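Long-range contacts in soluble epoxide hydrolase (Bacillus megaterium, PDB 4INZ), which is a single-chain enzyme of the alpha/beta hydrolase fold, built on a mixed eight-stranded sheet flanked by helices and carrying further helices beyond its core: residues V25-L30 with E94-V99; G74-K80 with N210-M216; L84-E88 with S218-K224; W121-Y125 with P140-T144; I135-G139 with S283-Q287. The protein carries 1 engineered substitution. All coordinates share one frame; numbering follows the deposited sequence.

Five contacts tie together an alpha/beta hydrolase core and the helices added to it. Contact 1 joins the first hairpin of the sheet to helix 89-102. Contacts 2 and 3, with centres about 14 Å apart, both use helix 213-220, which lies in the helical region between strands 131-137 and 248-253, where this family usually carries its cap; they bind it to the loop between strand 66-70 and helix 89-102. Contacts 4 and 5, also about 14 Å apart, meet at strand 131-137: Trp121 of contact 4 packs on Ala136 of contact 5. Contact 1 closes before contacts 4 and 5 open but alternates along the chain with contacts 2 and 3, so sequence-distant parts are interlocked.

Contact 1. Residues V25-L30 with E94-V99; sequences VNGVNL and EDIRQV
Asn26 and Gln98 meet through a short but bent bond: Asn26 N donates to Gln98 OE1 at 2.8 Å, approaching from above the plane of the side-chain carbonyl. The side chain of Asn26 adds a second bond, ND2 to Asp95 OD1 at 3.1 Å. Asn26 CG stands anti to the backbone N (chi1 -161°), which lays its amide across the aliphatic part of Glu94, with CG of Asn26 3.5 Å from CG of Glu94. The amide stands nearly upright to the carboxylate of Asp95, their planes 78° apart. Beside these polar bonds, Val25 CB packs on Gln98 CB at 3.6 Å, while Val25 CG1 and Leu30 CD1 both close on Val99 CG2.

A second shell fixes these groups. Gln98 NE2 donates to Glu94 OE2 at 2.9 Å, which turns OE1 to the turn, and Arg97 grips Glu94 side-on with NE and NH2. Asp95 OD2 is held by a salt bridge to Arg73. Asn26 and Gly27, both at positive phi, suit the type I' turn from Val25 to Val28. This is a tight beta hairpin of strands 20-25 and 28-36, packed on helix 89-102 of an alpha/beta hydrolase core.

Contact 2. Residues G74-K80 with N210-M216; sequences GYNLSEK and NGSVLSM
In the conformer described here, one of two modelled, Met216 crosses Tyr75 at about a right angle and lays its CG over the middle of the ring, 3.8 Å from the centroid, a CH-pi contact. Its sulfur lies over the ring face too, a tentative Met-aromatic contact. Water 1 links Tyr75 OH to Met216 O, while the ring of His45 meets Tyr75 edge-to-face.

Asn76 and Asn210 instead lie side by side, pointing the same way, and water 2 joins OD1 of Asn76 to ND2 of Asn210; Asn76 ND2 is held by Asp71. Lys80 runs past Ser212, with CD of Lys80 a tight 3.4 Å from CB of Ser212, and then bends at chi3 (-96°) and chi4 to bring NZ among carbonyls. Gly74 suits its place because Ser215 CB sits 3.5 Å from Gly74 CA, where a side chain would clash. Gly74 O accepts from Ser212 N at 3.0 Å, and Ser212 OG caps the next helix by accepting from Ser215 N.

Lys80 NZ donates to Asn210 O at 2.9 Å, to Ser78 O at 2.8 Å and weakly to Asn76 O. The backbone carbonyls of Asn76 and Asn210 lie only 3.1 Å apart, O to O, and the ammonium probably offsets the repulsion between these two acceptors.

Contact 3. Residues L84-E88 with S218-K224; sequences LESYE and SYYRNLK
Tyr87 and Tyr219 bring the two backbones to 5.3 Å between their CA atoms, and Leu84 lies similarly close to Ser218. Residues 84-86 form a 3-10 segment whose Leu84 O accepts from Tyr87 N; residues 220-223 make a type I turn as helix 213-220 runs out. Water 3 bridges the two segments by donating to Tyr87 O and Tyr219 O.

Asn222 does most of the polar work. Its ND2 donates to Leu84 O at 2.9 Å along a nearly straight path (167°), and weakly to Tyr87 O. Leu84 O is thus gripped from opposite faces of its plane, by Tyr87 N and Asn222 ND2. An amide suits this spot because one nitrogen can serve two neighbouring carbonyls. The Glu88 chain bends at chi2 (-84°), and its carboxylate stacks on the Asn222 amide with planes 18° apart. Glu88 OE2 and Asn222 OD1, two acceptors, stand only 2.9 Å apart; Lys224, beyond salt-bridge distance, may ease this.

The tyrosine rings meet obliquely, Tyr87 CD1 lying 3.6 Å from Tyr219 CE1. Ser218, a small residue, brings CB to 3.6 Å from Tyr87 CD2. The two tyrosine hydroxyls are bound as well: Tyr87 OH to Ser215 and Pro81 O, Tyr219 OH to Arg73 O. Here a helix of the region that probably forms the cap, as in related alpha/beta hydrolases, rests on the core loop leading into helix 89-102, with Glu88 at that helix's N-cap position.

Contact 4. Residues W121-Y125 with P140-T144; sequences WTFAY and PHPYT
Tyr125 OH is held by two partners, the backbone carbonyl of Glu242 and, at 3.1 Å, His141 NE2. The imidazole is reached at its edge and also meets the ring of Tyr125 near the tyrosine's own plane, the two rings lying oblique to each other. His141 works at both nitrogens: the residue is at the N-cap position, and its ND1 accepts from Thr144 N in the ring plane at a nearly straight 173°. With CG anti to its backbone N (chi1 176°), the ring stands on edge over Trp121. CD2 points at the six-membered ring, 3.6 Å from Trp121 CZ3, in a T-shaped pair whose planes are 81° apart. His141 CA lies over the five-membered ring, a CH-pi contact at 4.0 Å from its centroid.

Pro142 is apt for the first turn of a helix, having no N-H to satisfy, and its CD rests 3.4 Å from Trp121 CB. Tyr143 closes the aromatic cluster obliquely, CE1 to Tyr125 CE1 at 4.1 Å, while its hydroxyl binds Glu241 O. The indole of Trp121 lies on Leu134 and Ala136 of strand 131-137 and on Val248 and Ile250 of strand 248-253, so the Trp121 side chain links helix 115-126 to the sheet and to the start of helix 142-151.

Contact 5. Residues I135-G139 with S283-Q287; sequences IAFNG and SHAPQ
Phe137, on strand 131-137, directs its CB at Pro286 and Gln287, and has CG anti to the carbonyl carbon (chi1 -66°), which slides the ring past Pro286 in the opposite direction. At CD1 the ring meets Pro286 CB at 4.1 Å, near the ring plane, and Gln287 OE1 at 4.0 Å. CE1 lies 3.9 Å from Gln287 CB, and CZ is nearly as close to the same atom. That CB sits over one face of the ring, a CH-pi contact offset toward the rim. A flat, apolar ring fits here because it offers a face to one neighbour and an edge to another; Trp54, Ile251 and Val294 pack round it too.

The bend of Gln287 at chi2 (-89°) sets its amide beside the phenyl, planes 35° apart; its buried OE1 has no polar partner in the model. In the alpha/beta hydrolase fold the loop after the last strand, here 274-279, commonly carries the histidine of the catalytic triad, and His284 with its ND1 bonded to Asp256 OD2 is consistent with that place. Asn138, next in the chain after Phe137, touches this loop through CB, 3.4 Å from His284 O. Its amide, whose orientation is uncertain, lies against Pro286. Beyond, the carboxylate of Glu289 accepts from Ser283 N and Ala285 N, holding the loop in its bend ahead of helix 286-289, which Pro286 begins.

Contact 1. Residues V25-L30 with E94-V99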
# COMPACT_ATOMS: atom_id res chain seq x y z
N VAL A 25 18.46 -5.33 1.06
CA VAL A 25 18.38 -3.99 1.63
C VAL A 25 18.10 -4.07 3.12
O VAL A 25 17.34 -4.92 3.58
CB VAL A 25 17.26 -3.15 0.97
CG1 VAL A 25 17.47 -3.04 -0.53
CG2 VAL A 25 15.89 -3.74 1.28
N ASN A 26 18.74 -3.18 3.87
CA ASN A 26 18.36 -2.96 5.25
C ASN A 26 18.28 -4.25 6.07
O ASN A 26 17.40 -4.41 6.92
CB ASN A 26 17.01 -2.23 5.28
CG ASN A 26 16.74 -1.57 6.61
OD1 ASN A 26 17.65 -1.36 7.42
ND2 ASN A 26 15.48 -1.22 6.85
N GLY A 27 19.19 -5.17 5.79
CA GLY A 27 19.32 -6.39 6.57
C GLY A 27 18.39 -7.53 6.17
O GLY A 27 18.36 -8.56 6.84
N VAL A 28 17.65 -7.34 5.09
CA VAL A 28 16.72 -8.36 4.62
C VAL A 28 16.80 -8.54 3.10
O VAL A 28 17.25 -7.64 2.39
CB VAL A 28 15.26 -8.02 5.00
CG1 VAL A 28 15.15 -7.79 6.51
CG2 VAL A 28 14.77 -6.79 4.24
N ASN A 29 16.37 -9.70 2.62
CA ASN A 29 16.25 -9.94 1.19
C ASN A 29 14.81 -9.73 0.78
O ASN A 29 13.92 -10.46 1.24
CB ASN A 29 16.67 -11.37 0.83
CG ASN A 29 18.15 -11.62 0.99
OD1 ASN A 29 18.98 -10.74 0.73
ND2 ASN A 29 18.50 -12.83 1.41
N LEU A 30 14.56 -8.74 -0.07
CA LEU A 30 13.21 -8.49 -0.56
C LEU A 30 13.05 -8.98 -1.99
O LEU A 30 13.92 -8.74 -2.84
CB LEU A 30 12.88 -7.00 -0.51
CG LEU A 30 12.94 -6.33 0.86
CD1 LEU A 30 12.47 -4.90 0.73
CD2 LEU A 30 12.08 -7.08 1.86
N GLU A 94 13.08 2.85 5.47
CA GLU A 94 14.46 2.61 5.04
C GLU A 94 14.53 1.53 3.96
O GLU A 94 15.35 1.61 3.04
CB GLU A 94 15.36 2.26 6.23
CG GLU A 94 16.79 1.89 5.84
CD GLU A 94 17.64 3.10 5.42
OE1 GLU A 94 17.12 4.23 5.40
OE2 GLU A 94 18.84 2.89 5.12
N ASP A 95 13.66 0.53 4.05
CA ASP A 95 13.56 -0.47 3.00
C ASP A 95 13.38 0.24 1.67
O ASP A 95 14.08 -0.05 0.69
CB ASP A 95 12.37 -1.42 3.21
CG ASP A 95 12.65 -2.50 4.23
OD1 ASP A 95 13.80 -2.60 4.71
OD2 ASP A 95 11.71 -3.26 4.54
N ILE A 96 12.42 1.17 1.63
CA ILE A 96 12.07 1.83 0.38
C ILE A 96 13.22 2.68 -0.12
O ILE A 96 13.52 2.69 -1.31
CB ILE A 96 10.79 2.68 0.53
CG1 ILE A 96 9.64 1.82 1.05
CG2 ILE A 96 10.42 3.32 -0.81
CD1 ILE A 96 9.38 0.55 0.24
N ARG A 97 13.89 3.38 0.79
CA ARG A 97 15.03 4.20 0.40
C ARG A 97 16.12 3.36 -0.26
O ARG A 97 16.65 3.73 -1.30
CB ARG A 97 15.60 4.93 1.61
CG ARG A 97 16.48 6.11 1.24
CD ARG A 97 17.26 6.62 2.45
NE ARG A 97 18.19 5.61 2.96
CZ ARG A 97 19.38 5.36 2.43
NH1 ARG A 97 19.80 6.04 1.37
NH2 ARG A 97 20.16 4.43 2.95
N GLN A 98 16.44 2.22 0.35
CA GLN A 98 17.52 1.37 -0.15
C GLN A 98 17.13 0.63 -1.43
O GLN A 98 17.98 0.34 -2.27
CB GLN A 98 17.99 0.37 0.92
CG GLN A 98 18.65 1.00 2.14
CD GLN A 98 19.46 -0.00 2.95
OE1 GLN A 98 19.86 -1.05 2.44
NE2 GLN A 98 19.69 0.31 4.22
N VAL A 99 15.85 0.33 -1.59
CA VAL A 99 15.39 -0.32 -2.81
C VAL A 99 15.60 0.59 -4.02
O VAL A 99 16.10 0.16 -5.07
CB VAL A 99 13.92 -0.74 -2.72
CG1 VAL A 99 13.36 -1.04 -4.11
CG2 VAL A 99 13.78 -1.94 -1.79

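Contact 2. Residues G74-K80 with N210-M216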
# COMPACT_ATOMS: atom_id res chain seq x y z
N GLY A 74 8.13 -9.62 4.96
CA GLY A 74 7.12 -10.48 5.56
C GLY A 74 6.16 -11.08 4.55
O GLY A 74 5.50 -12.06 4.85
N TYR A 75 6.09 -10.49 3.35
CA TYR A 75 5.13 -10.91 2.33
C TYR A 75 5.72 -11.81 1.24
O TYR A 75 6.84 -11.60 0.79
CB TYR A 75 4.53 -9.69 1.62
CG TYR A 75 3.45 -8.97 2.39
CD1 TYR A 75 3.76 -8.07 3.40
CD2 TYR A 75 2.10 -9.17 2.08
CE1 TYR A 75 2.76 -7.39 4.08
CE2 TYR A 75 1.11 -8.50 2.76
CZ TYR A 75 1.44 -7.61 3.76
OH TYR A 75 0.45 -6.94 4.44
N ASN A 76 4.92 -12.79 0.82
CA ASN A 76 5.27 -13.66 -0.31
C ASN A 76 6.69 -14.20 -0.16
O ASN A 76 7.00 -14.85 0.84
CB ASN A 76 5.11 -12.90 -1.63
CG ASN A 76 5.17 -13.80 -2.85
OD1 ASN A 76 4.80 -14.97 -2.79
ND2 ASN A 76 5.65 -13.26 -3.97
N LEU A 77 7.55 -13.92 -1.13
CA LEU A 77 8.91 -14.48 -1.12
C LEU A 77 9.94 -13.61 -0.40
O LEU A 77 11.11 -13.98 -0.28
CB LEU A 77 9.36 -14.80 -2.55
CG LEU A 77 8.58 -15.93 -3.23
CD1 LEU A 77 8.86 -15.97 -4.73
CD2 LEU A 77 8.86 -17.29 -2.59
N SER A 78 9.51 -12.45 0.08
CA SER A 78 10.42 -11.59 0.83
C SER A 78 10.74 -12.19 2.18
O SER A 78 9.95 -12.94 2.74
CB SER A 78 9.85 -10.18 0.97
OG SER A 78 9.90 -9.52 -0.28
N GLU A 79 11.90 -11.83 2.72
CA GLU A 79 12.33 -12.30 4.02
C GLU A 79 11.29 -11.98 5.10
O GLU A 79 10.56 -10.99 5.00
CB GLU A 79 13.69 -11.69 4.37
CG GLU A 79 14.31 -12.22 5.63
CD GLU A 79 15.81 -12.01 5.68
OE1 GLU A 79 16.41 -11.67 4.63
OE2 GLU A 79 16.40 -12.19 6.77
N LYS A 80 11.23 -12.83 6.12
CA LYS A 80 10.28 -12.68 7.21
C LYS A 80 10.99 -12.61 8.56
O LYS A 80 10.98 -13.58 9.33
CB LYS A 80 9.26 -13.82 7.18
CG LYS A 80 8.41 -13.84 5.89
CD LYS A 80 7.87 -15.23 5.57
CE LYS A 80 8.75 -15.96 4.56
NZ LYS A 80 8.67 -15.40 3.17
N ASN A 210 3.76 -18.87 1.00
CA ASN A 210 5.17 -18.46 1.03
C ASN A 210 5.45 -17.36 2.05
O ASN A 210 6.54 -17.29 2.64
CB ASN A 210 5.62 -18.01 -0.36
CG ASN A 210 5.71 -19.17 -1.34
OD1 ASN A 210 6.08 -20.28 -0.96
ND2 ASN A 210 5.37 -18.92 -2.61
N GLY A 211 4.46 -16.50 2.27
CA GLY A 211 4.60 -15.37 3.17
C GLY A 211 4.35 -15.77 4.61
O GLY A 211 4.21 -16.95 4.91
N SER A 212 4.27 -14.77 5.49
CA SER A 212 4.01 -15.01 6.90
C SER A 212 2.87 -14.13 7.40
O SER A 212 2.98 -12.90 7.42
CB SER A 212 5.26 -14.71 7.73
OG SER A 212 4.93 -14.68 9.12
N VAL A 213 1.78 -14.76 7.80
CA VAL A 213 0.66 -14.01 8.34
C VAL A 213 1.08 -13.29 9.62
O VAL A 213 0.64 -12.16 9.87
CB VAL A 213 -0.57 -14.91 8.59
CG1 VAL A 213 -1.64 -14.15 9.37
CG2 VAL A 213 -1.12 -15.41 7.26
N LEU A 214 1.94 -13.92 10.41
CA LEU A 214 2.46 -13.26 11.61
C LEU A 214 3.14 -11.94 11.24
O LEU A 214 2.86 -10.90 11.84
CB LEU A 214 3.43 -14.18 12.36
CG LEU A 214 4.10 -13.57 13.59
CD1 LEU A 214 3.07 -13.03 14.58
CD2 LEU A 214 5.01 -14.58 14.27
N SER A 215 4.02 -11.99 10.25
CA SER A 215 4.70 -10.80 9.76
C SER A 215 3.70 -9.74 9.29
O SER A 215 3.84 -8.56 9.61
CB SER A 215 5.62 -11.15 8.60
OG SER A 215 6.68 -11.99 9.02
N MET A 216 2.71 -10.17 8.51
CA MET A 216 1.73 -9.24 7.98
C MET A 216 1.00 -8.51 9.13
O MET A 216 0.87 -7.29 9.10
CB MET A 216 0.78 -9.97 7.03
CG MET A 216 1.52 -10.64 5.86
SD MET A 216 0.70 -12.02 5.03
CE MET A 216 -0.60 -11.17 4.15
O HOH W 1 0.73 -5.71 6.79
O HOH W 2 4.62 -16.85 -4.72

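Contact 3. Residues L84-E88 with S218-K224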
# COMPACT_ATOMS: atom_id res chain seq x y z
N LEU A 84 8.47 -7.71 16.49
CA LEU A 84 7.66 -6.56 16.08
C LEU A 84 8.52 -5.41 15.59
O LEU A 84 8.12 -4.68 14.67
CB LEU A 84 6.80 -6.08 17.24
CG LEU A 84 5.59 -6.95 17.59
CD1 LEU A 84 4.85 -6.36 18.78
CD2 LEU A 84 4.67 -7.07 16.38
N GLU A 85 9.68 -5.24 16.20
CA GLU A 85 10.55 -4.12 15.87
C GLU A 85 10.99 -4.15 14.42
O GLU A 85 11.36 -3.12 13.85
CB GLU A 85 11.76 -4.09 16.81
CG GLU A 85 11.38 -3.88 18.27
CD GLU A 85 12.58 -3.62 19.16
OE1 GLU A 85 12.42 -2.90 20.17
OE2 GLU A 85 13.68 -4.13 18.86
N SER A 86 10.94 -5.33 13.80
CA SER A 86 11.35 -5.48 12.41
C SER A 86 10.32 -4.92 11.43
O SER A 86 10.56 -4.87 10.22
CB SER A 86 11.61 -6.95 12.09
OG SER A 86 12.68 -7.45 12.88
N TYR A 87 9.17 -4.50 11.96
CA TYR A 87 8.06 -4.04 11.11
C TYR A 87 7.59 -2.64 11.49
O TYR A 87 6.47 -2.24 11.16
CB TYR A 87 6.91 -5.04 11.16
CG TYR A 87 7.36 -6.41 10.69
CD1 TYR A 87 7.39 -6.73 9.34
CD2 TYR A 87 7.79 -7.36 11.60
CE1 TYR A 87 7.82 -7.97 8.90
CE2 TYR A 87 8.23 -8.60 11.17
CZ TYR A 87 8.24 -8.90 9.82
OH TYR A 87 8.68 -10.14 9.40
N GLU A 88 8.45 -1.90 12.18
CA GLU A 88 8.18 -0.51 12.53
C GLU A 88 8.38 0.42 11.33
O GLU A 88 9.18 0.14 10.44
CB GLU A 88 9.10 -0.07 13.67
CG GLU A 88 8.80 -0.75 14.99
CD GLU A 88 7.68 -0.06 15.75
OE1 GLU A 88 7.10 0.91 15.21
OE2 GLU A 88 7.40 -0.47 16.89
N SER A 218 2.06 -8.12 12.12
CA SER A 218 3.04 -7.37 12.91
C SER A 218 3.06 -5.88 12.56
O SER A 218 3.27 -5.04 13.44
CB SER A 218 4.44 -7.98 12.79
OG SER A 218 4.49 -9.25 13.40
N TYR A 219 2.85 -5.56 11.29
CA TYR A 219 2.72 -4.17 10.87
C TYR A 219 1.70 -3.45 11.73
O TYR A 219 1.95 -2.34 12.22
CB TYR A 219 2.25 -4.10 9.42
CG TYR A 219 3.27 -4.39 8.35
CD1 TYR A 219 3.77 -5.68 8.16
CD2 TYR A 219 3.71 -3.39 7.50
CE1 TYR A 219 4.69 -5.94 7.17
CE2 TYR A 219 4.63 -3.64 6.51
CZ TYR A 219 5.11 -4.91 6.34
OH TYR A 219 6.02 -5.15 5.35
N TYR A 220 0.53 -4.06 11.88
CA TYR A 220 -0.59 -3.45 12.59
C TYR A 220 -0.31 -3.31 14.09
O TYR A 220 -0.83 -2.41 14.76
CB TYR A 220 -1.88 -4.26 12.40
CG TYR A 220 -2.44 -4.21 11.00
CD1 TYR A 220 -3.42 -3.29 10.66
CD2 TYR A 220 -2.01 -5.10 10.02
CE1 TYR A 220 -3.94 -3.24 9.38
CE2 TYR A 220 -2.53 -5.07 8.74
CZ TYR A 220 -3.50 -4.13 8.42
OH TYR A 220 -4.02 -4.09 7.15
N ARG A 221 0.52 -4.21 14.60
CA ARG A 221 0.75 -4.28 16.04
C ARG A 221 1.73 -3.22 16.54
O ARG A 221 2.03 -3.15 17.73
CB ARG A 221 1.17 -5.69 16.44
CG ARG A 221 0.01 -6.66 16.28
CD ARG A 221 0.40 -8.12 16.30
NE ARG A 221 -0.80 -8.94 16.21
CZ ARG A 221 -0.82 -10.27 16.22
NH1 ARG A 221 0.31 -10.96 16.29
NH2 ARG A 221 -1.99 -10.91 16.14
N ASN A 222 2.22 -2.40 15.61
CA ASN A 222 3.04 -1.25 15.94
C ASN A 222 2.29 0.06 15.81
O ASN A 222 2.81 1.12 16.17
CB ASN A 222 4.29 -1.20 15.06
CG ASN A 222 5.28 -2.29 15.40
OD1 ASN A 222 5.46 -2.65 16.56
ND2 ASN A 222 5.93 -2.84 14.38
N LEU A 223 1.06 0.00 15.30
CA LEU A 223 0.27 1.22 15.10
C LEU A 223 -0.02 1.93 16.42
O LEU A 223 -0.33 1.30 17.43
CB LEU A 223 -1.04 0.91 14.38
CG LEU A 223 -0.90 0.45 12.92
CD1 LEU A 223 -2.23 -0.03 12.38
CD2 LEU A 223 -0.34 1.59 12.08
N LYS A 224 0.09 3.26 16.40
CA LYS A 224 -0.17 4.06 17.58
C LYS A 224 -1.42 4.89 17.36
O LYS A 224 -1.36 6.10 17.14
CB LYS A 224 1.03 4.97 17.88
CG LYS A 224 2.31 4.21 18.18
CD LYS A 224 2.18 3.38 19.46
CE LYS A 224 2.63 1.94 19.26
NZ LYS A 224 4.08 1.81 18.89
O HOH W 3 4.24 -0.77 11.81

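Contact 4. Residues W121-Y125 with P140-T144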
# COMPACT_ATOMS: atom_id res chain seq x y z
N TRP A 121 3.42 7.45 1.67
CA TRP A 121 3.18 8.85 2.03
C TRP A 121 4.28 9.30 2.98
O TRP A 121 4.88 10.36 2.80
CB TRP A 121 1.83 9.02 2.73
CG TRP A 121 0.60 9.14 1.83
CD1 TRP A 121 -0.41 8.23 1.69
CD2 TRP A 121 0.23 10.26 1.00
NE1 TRP A 121 -1.36 8.69 0.81
CE2 TRP A 121 -0.99 9.93 0.37
CE3 TRP A 121 0.82 11.49 0.71
CZ2 TRP A 121 -1.64 10.80 -0.51
CZ3 TRP A 121 0.18 12.35 -0.17
CH2 TRP A 121 -1.04 12.01 -0.77
N THR A 122 4.54 8.48 3.99
CA THR A 122 5.56 8.79 4.98
C THR A 122 6.93 8.97 4.32
O THR A 122 7.66 9.91 4.62
CB THR A 122 5.62 7.72 6.09
OG1 THR A 122 4.34 7.61 6.71
CG2 THR A 122 6.66 8.08 7.13
N PHE A 123 7.26 8.06 3.41
CA PHE A 123 8.51 8.14 2.68
C PHE A 123 8.61 9.41 1.84
O PHE A 123 9.66 10.06 1.80
CB PHE A 123 8.70 6.91 1.78
CG PHE A 123 9.95 6.96 0.96
CD1 PHE A 123 11.17 6.59 1.52
CD2 PHE A 123 9.93 7.40 -0.35
CE1 PHE A 123 12.34 6.65 0.77
CE2 PHE A 123 11.09 7.46 -1.10
CZ PHE A 123 12.30 7.08 -0.54
N ALA A 124 7.52 9.76 1.15
CA ALA A 124 7.51 10.96 0.31
C ALA A 124 7.70 12.23 1.15
O ALA A 124 8.38 13.16 0.73
CB ALA A 124 6.21 11.05 -0.50
N TYR A 125 7.09 12.25 2.33
CA TYR A 125 7.23 13.40 3.22
C TYR A 125 8.66 13.54 3.74
O TYR A 125 9.19 14.64 3.84
CB TYR A 125 6.25 13.29 4.40
CG TYR A 125 4.92 13.98 4.18
CD1 TYR A 125 4.73 15.31 4.56
CD2 TYR A 125 3.85 13.30 3.60
CE1 TYR A 125 3.51 15.94 4.36
CE2 TYR A 125 2.63 13.92 3.41
CZ TYR A 125 2.46 15.25 3.79
OH TYR A 125 1.25 15.87 3.59
N PRO A 140 -4.21 5.43 3.93
CA PRO A 140 -4.23 6.62 4.79
C PRO A 140 -3.22 7.70 4.41
O PRO A 140 -2.02 7.43 4.32
CB PRO A 140 -3.90 6.04 6.17
CG PRO A 140 -2.97 4.88 5.85
CD PRO A 140 -3.48 4.30 4.54
N HIS A 141 -3.71 8.92 4.20
CA HIS A 141 -2.83 10.09 4.18
C HIS A 141 -2.43 10.36 5.63
O HIS A 141 -3.28 10.30 6.52
CB HIS A 141 -3.54 11.31 3.59
CG HIS A 141 -2.71 12.56 3.62
ND1 HIS A 141 -2.80 13.48 4.64
CD2 HIS A 141 -1.77 13.02 2.77
CE1 HIS A 141 -1.95 14.47 4.41
NE2 HIS A 141 -1.31 14.21 3.28
N PRO A 142 -1.15 10.64 5.88
CA PRO A 142 -0.67 10.76 7.27
C PRO A 142 -1.51 11.69 8.15
O PRO A 142 -1.72 11.39 9.32
CB PRO A 142 0.74 11.31 7.10
CG PRO A 142 1.19 10.73 5.79
CD PRO A 142 -0.04 10.76 4.91
N TYR A 143 -2.00 12.79 7.59
CA TYR A 143 -2.68 13.79 8.42
C TYR A 143 -4.20 13.64 8.41
O TYR A 143 -4.83 13.66 9.47
CB TYR A 143 -2.27 15.21 8.03
CG TYR A 143 -0.84 15.54 8.41
CD1 TYR A 143 0.21 15.30 7.53
CD2 TYR A 143 -0.54 16.08 9.66
CE1 TYR A 143 1.51 15.59 7.88
CE2 TYR A 143 0.76 16.38 10.02
CZ TYR A 143 1.78 16.13 9.13
OH TYR A 143 3.08 16.43 9.48
N THR A 144 -4.80 13.51 7.23
CA THR A 144 -6.24 13.40 7.17
C THR A 144 -6.75 12.13 7.84
O THR A 144 -7.85 12.11 8.38
CB THR A 144 -6.81 13.51 5.73
OG1 THR A 144 -6.37 12.40 4.93
CG2 THR A 144 -6.38 14.83 5.07

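Contact 5. Residues I135-G139 with S283-Q287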
# COMPACT_ATOMS: atom_id res chain seq x y z
N ILE A 135 1.63 8.51 -6.83
CA ILE A 135 0.29 8.07 -7.19
C ILE A 135 -0.22 7.20 -6.05
O ILE A 135 0.33 6.13 -5.79
CB ILE A 135 0.28 7.28 -8.50
CG1 ILE A 135 0.87 8.12 -9.63
CG2 ILE A 135 -1.14 6.82 -8.83
CD1 ILE A 135 0.93 7.40 -10.98
N ALA A 136 -1.25 7.68 -5.36
CA ALA A 136 -1.76 6.99 -4.18
C ALA A 136 -3.17 6.48 -4.39
O ALA A 136 -4.06 7.24 -4.79
CB ALA A 136 -1.72 7.92 -2.98
N PHE A 137 -3.38 5.19 -4.11
CA PHE A 137 -4.71 4.58 -4.11
C PHE A 137 -5.26 4.53 -2.69
O PHE A 137 -4.65 5.07 -1.77
CB PHE A 137 -4.64 3.16 -4.72
CG PHE A 137 -4.29 3.15 -6.18
CD1 PHE A 137 -5.29 3.02 -7.15
CD2 PHE A 137 -2.97 3.28 -6.60
CE1 PHE A 137 -4.97 3.02 -8.51
CE2 PHE A 137 -2.64 3.29 -7.96
CZ PHE A 137 -3.64 3.16 -8.91
N ASN A 138 -6.41 3.89 -2.50
CA ASN A 138 -7.03 3.81 -1.18
C ASN A 138 -6.03 3.47 -0.08
O ASN A 138 -5.32 2.48 -0.18
CB ASN A 138 -8.16 2.77 -1.18
CG ASN A 138 -9.32 3.19 -2.02
OD1 ASN A 138 -10.44 3.35 -1.53
ND2 ASN A 138 -9.06 3.41 -3.30
N GLY A 139 -6.00 4.29 0.97
CA GLY A 139 -5.07 4.11 2.07
C GLY A 139 -4.95 5.42 2.82
O GLY A 139 -5.51 6.43 2.39
N SER A 283 -14.05 -0.55 -5.25
CA SER A 283 -13.95 -0.63 -3.81
C SER A 283 -12.50 -0.38 -3.41
O SER A 283 -11.87 0.55 -3.89
CB SER A 283 -14.45 -1.99 -3.32
OG SER A 283 -14.53 -2.04 -1.91
N HIS A 284 -11.96 -1.24 -2.55
CA HIS A 284 -10.67 -1.01 -1.91
C HIS A 284 -9.45 -0.95 -2.85
O HIS A 284 -8.44 -0.30 -2.53
CB HIS A 284 -10.42 -2.09 -0.85
CG HIS A 284 -9.15 -1.90 -0.08
ND1 HIS A 284 -8.94 -0.84 0.77
CD2 HIS A 284 -8.02 -2.66 -0.02
CE1 HIS A 284 -7.74 -0.94 1.31
NE2 HIS A 284 -7.16 -2.03 0.85
N ALA A 285 -9.53 -1.64 -3.97
CA ALA A 285 -8.35 -1.83 -4.82
C ALA A 285 -8.62 -1.55 -6.30
O ALA A 285 -8.64 -2.47 -7.13
CB ALA A 285 -7.79 -3.23 -4.64
N PRO A 286 -8.81 -0.27 -6.63
CA PRO A 286 -9.14 0.12 -8.01
C PRO A 286 -8.13 -0.41 -9.02
O PRO A 286 -8.51 -0.70 -10.15
CB PRO A 286 -9.04 1.65 -7.97
CG PRO A 286 -9.31 2.01 -6.53
CD PRO A 286 -8.69 0.89 -5.73
N GLN A 287 -6.87 -0.53 -8.63
CA GLN A 287 -5.84 -0.85 -9.61
C GLN A 287 -6.10 -2.17 -10.34
O GLN A 287 -5.76 -2.28 -11.52
CB GLN A 287 -4.43 -0.79 -9.00
CG GLN A 287 -4.09 -1.87 -7.98
CD GLN A 287 -4.46 -1.48 -6.56
OE1 GLN A 287 -5.51 -0.88 -6.32
NE2 GLN A 287 -3.59 -1.82 -5.60